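Local atomic coordinates of putative exported protein (Bacteroides fragilis NCTC 9343, PDB entry 3IEE), a protein that is of unknown function but is probably exported and attached to the membrane as a lipoprotein. Residues Y108-T113 with K127-V132. Numbering follows the deposited sequence.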
ATOM      1  N   TYR A 108      11.513  15.374  -1.508  1.00 15.07           N
ATOM      2  CA  TYR A 108      10.972  16.737  -1.518  1.00 18.78           C
ATOM      3  C   TYR A 108      12.003  17.862  -1.471  1.00 18.44           C
ATOM      4  O   TYR A 108      11.778  18.855  -2.147  1.00 16.97           O
ATOM      5  CB  TYR A 108       9.906  16.936  -0.436  1.00 19.26           C
ATOM      6  CG  TYR A 108       8.627  16.227  -0.799  1.00 23.27           C
ATOM      7  CD1 TYR A 108       7.763  16.753  -1.756  1.00 24.90           C
ATOM      8  CD2 TYR A 108       8.315  15.006  -0.234  1.00 24.35           C
ATOM      9  CE1 TYR A 108       6.588  16.074  -2.115  1.00 25.92           C
ATOM     10  CE2 TYR A 108       7.170  14.316  -0.587  1.00 25.67           C
ATOM     11  CZ  TYR A 108       6.302  14.855  -1.518  1.00 24.39           C
ATOM     12  OH  TYR A 108       5.163  14.108  -1.827  1.00 28.42           O
ATOM     13  N   ALA A 109      13.112  17.702  -0.737  1.00 18.28           N
ATOM     14  CA  ALA A 109      14.283  18.611  -0.874  1.00 20.31           C
ATOM     15  C   ALA A 109      14.799  18.693  -2.328  1.00 21.51           C
ATOM     16  O   ALA A 109      15.073  19.803  -2.861  1.00 18.87           O
ATOM     17  CB  ALA A 109      15.412  18.181   0.062  1.00 21.57           C
ATOM     18  N   ASN A 110      14.944  17.531  -2.955  1.00 18.58           N
ATOM     19  CA  ASN A 110      15.446  17.426  -4.321  1.00 19.16           C
ATOM     20  C   ASN A 110      14.557  18.118  -5.338  1.00 20.47           C
ATOM     21  O   ASN A 110      15.055  18.585  -6.362  1.00 15.07           O
ATOM     22  CB  ASN A 110      15.599  15.961  -4.758  1.00 17.92           C
ATOM     23  CG  ASN A 110      16.774  15.276  -4.117  1.00 20.69           C
ATOM     24  OD1 ASN A 110      17.630  15.907  -3.497  1.00 18.17           O
ATOM     25  ND2 ASN A 110      16.829  13.971  -4.275  1.00 15.70           N
ATOM     26  N   PHE A 111      13.252  18.126  -5.093  1.00 17.45           N
ATOM     27  CA  PHE A 111      12.304  18.824  -5.980  1.00 17.99           C
ATOM     28  C   PHE A 111      12.623  20.311  -6.052  1.00 19.13           C
ATOM     29  O   PHE A 111      12.683  20.882  -7.133  1.00 17.09           O
ATOM     30  CB  PHE A 111      10.858  18.581  -5.485  1.00 19.34           C
ATOM     31  CG  PHE A 111       9.812  19.310  -6.277  1.00 21.20           C
ATOM     32  CD1 PHE A 111       9.553  18.959  -7.573  1.00 22.57           C
ATOM     33  CD2 PHE A 111       9.076  20.334  -5.708  1.00 29.42           C
ATOM     34  CE1 PHE A 111       8.599  19.622  -8.315  1.00 24.26           C
ATOM     35  CE2 PHE A 111       8.090  20.998  -6.440  1.00 27.78           C
ATOM     36  CZ  PHE A 111       7.852  20.625  -7.745  1.00 21.65           C
ATOM     37  N   ASP A 112      12.854  20.936  -4.895  1.00 20.01           N
ATOM     38  CA  ASP A 112      13.216  22.344  -4.854  1.00 20.34           C
ATOM     39  C   ASP A 112      14.543  22.607  -5.588  1.00 19.24           C
ATOM     40  O   ASP A 112      14.660  23.508  -6.407  1.00 19.75           O
ATOM     41  CB  ASP A 112      13.334  22.806  -3.394  1.00 24.39           C
ATOM     42  CG  ASP A 112      11.996  22.760  -2.628  1.00 27.55           C
ATOM     43  OD1 ASP A 112      10.919  22.644  -3.237  1.00 34.29           O
ATOM     44  OD2 ASP A 112      12.036  22.840  -1.384  1.00 37.73           O
ATOM     45  N   THR A 113      15.545  21.795  -5.304  1.00 19.59           N
ATOM     46  CA  THR A 113      16.848  21.942  -5.949  1.00 20.32           C
ATOM     47  C   THR A 113      16.766  21.770  -7.467  1.00 19.76           C
ATOM     48  O   THR A 113      17.450  22.468  -8.232  1.00 16.05           O
ATOM     49  CB  THR A 113      17.856  20.941  -5.355  1.00 21.59           C
ATOM     50  OG1 THR A 113      17.771  21.018  -3.927  1.00 20.54           O
ATOM     51  CG2 THR A 113      19.313  21.293  -5.827  1.00 18.05           C
ATOM     52  N   LYS A 127      18.524  16.801 -14.920  1.00 22.81           N
ATOM     53  CA  LYS A 127      18.179  15.418 -15.338  1.00 26.86           C
ATOM     54  C   LYS A 127      18.671  14.424 -14.306  1.00 27.30           C
ATOM     55  O   LYS A 127      17.967  13.477 -13.970  1.00 26.24           O
ATOM     56  CB  LYS A 127      18.745  15.066 -16.733  1.00 27.61           C
ATOM     57  CG  LYS A 127      18.943  13.529 -16.986  1.00 25.63           C
ATOM     58  N   LYS A 128      19.864  14.654 -13.763  1.00 28.97           N
ATOM     59  CA  LYS A 128      20.419  13.753 -12.736  1.00 30.98           C
ATOM     60  C   LYS A 128      19.606  13.687 -11.430  1.00 28.58           C
ATOM     61  O   LYS A 128      19.405  12.599 -10.856  1.00 24.52           O
ATOM     62  CB  LYS A 128      21.873  14.132 -12.427  1.00 32.28           C
ATOM     63  CG  LYS A 128      22.832  13.868 -13.605  1.00 36.95           C
ATOM     64  CD  LYS A 128      24.173  14.624 -13.491  1.00 37.65           C
ATOM     65  CE  LYS A 128      24.823  14.467 -12.113  1.00 41.06           C
ATOM     66  NZ  LYS A 128      26.137  15.176 -12.052  1.00 41.33           N
ATOM     67  N   LEU A 129      19.142  14.847 -10.968  1.00 25.83           N
ATOM     68  CA  LEU A 129      18.256  14.937  -9.803  1.00 24.97           C
ATOM     69  C   LEU A 129      16.860  14.344 -10.082  1.00 21.67           C
ATOM     70  O   LEU A 129      16.251  13.763  -9.180  1.00 20.64           O
ATOM     71  CB  LEU A 129      18.144  16.380  -9.309  1.00 25.21           C
ATOM     72  CG  LEU A 129      18.149  16.629  -7.806  1.00 28.50           C
ATOM     73  CD1 LEU A 129      19.262  15.852  -7.055  1.00 27.88           C
ATOM     74  CD2 LEU A 129      18.252  18.100  -7.541  1.00 24.19           C
ATOM     75  N   LEU A 130      16.390  14.418 -11.325  1.00 19.37           N
ATOM     76  CA  LEU A 130      15.142  13.758 -11.698  1.00 17.51           C
ATOM     77  C   LEU A 130      15.338  12.261 -11.571  1.00 21.06           C
ATOM     78  O   LEU A 130      14.510  11.558 -10.993  1.00 19.11           O
ATOM     79  CB  LEU A 130      14.694  14.139 -13.122  1.00 17.61           C
ATOM     80  CG  LEU A 130      13.436  13.487 -13.706  1.00 19.69           C
ATOM     81  CD1 LEU A 130      12.258  13.544 -12.741  1.00 18.76           C
ATOM     82  CD2 LEU A 130      13.012  14.052 -15.058  1.00 17.89           C
ATOM     83  N   ASP A 131      16.463  11.771 -12.094  1.00 18.84           N
ATOM     84  CA  ASP A 131      16.732  10.330 -12.028  1.00 20.39           C
ATOM     85  C   ASP A 131      16.868   9.854 -10.574  1.00 19.00           C
ATOM     86  O   ASP A 131      16.381   8.789 -10.226  1.00 18.60           O
ATOM     87  CB  ASP A 131      17.959   9.948 -12.858  1.00 22.32           C
ATOM     88  CG  ASP A 131      17.712  10.020 -14.366  1.00 26.38           C
ATOM     89  OD1 ASP A 131      16.554   9.931 -14.823  1.00 27.23           O
ATOM     90  OD2 ASP A 131      18.718  10.157 -15.113  1.00 30.09           O
ATOM     91  N   VAL A 132      17.500  10.644  -9.734  1.00 16.94           N
ATOM     92  CA  VAL A 132      17.568  10.328  -8.315  1.00 17.75           C
ATOM     93  C   VAL A 132      16.180  10.252  -7.695  1.00 16.92           C
ATOM     94  O   VAL A 132      15.895   9.384  -6.865  1.00 17.28           O
ATOM     95  CB  VAL A 132      18.362  11.377  -7.574  1.00 18.17           C
ATOM     96  CG1 VAL A 132      18.164  11.304  -6.111  1.00 17.97           C
ATOM     97  CG2 VAL A 132      19.884  11.261  -7.927  1.00 23.47           C
TER
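Leu129 presses its branched end against Asn110 and Thr113 where two consecutive helices, 87-119 and 123-162, run side by side as an antiparallel helical hairpin. Around this contact the axes lie 9.8 Å apart and their directions differ by 163°, so the helices are still within 17° of exactly antiparallel here, close to the short turn that joins them. The hairpin lies within the DUF6845 family region of a chain made of helices and loops, and its two helices meet here at the surface, well away from the centre of the molecule.

The two methyls of Leu129 divide the work. CD2 reaches the backbone of the facing helix, 3.4 Å from the carbonyl O of Asn110, and also touches Thr113, with 3.6 Å between Leu129 CD2 and Thr113 CB. CD1 instead lies against the amide group of Asn110, 3.9 Å from Asn110 CG and equally close to its OD1. This placement comes with an unusual first torsion in Leu129 (chi1 -139°), well removed from a staggered value. Thr113 meets the leucine nearly at a right angle, and its methyl CG2, placed anti to the backbone N, lies 3.8 Å from Leu129 CD2 and adds to the contact.

No hydrogen bond links the two segments; the contact is van der Waals packing, including the aliphatic part of the asparagine. The polar end of Asn110 is nevertheless tied to the opposite helix, because ND2 hydrogen-bonds to OD1 of Asn133, just past 127-132. Elsewhere, Phe111 and Leu130 both pack on Met53 of helix 43-56, which thus touches both arms of the hairpin, while Leu129 also touches Tyr117. At the other end of the patch, Val132 CG1 lies 3.5 Å from Asn110 ND2.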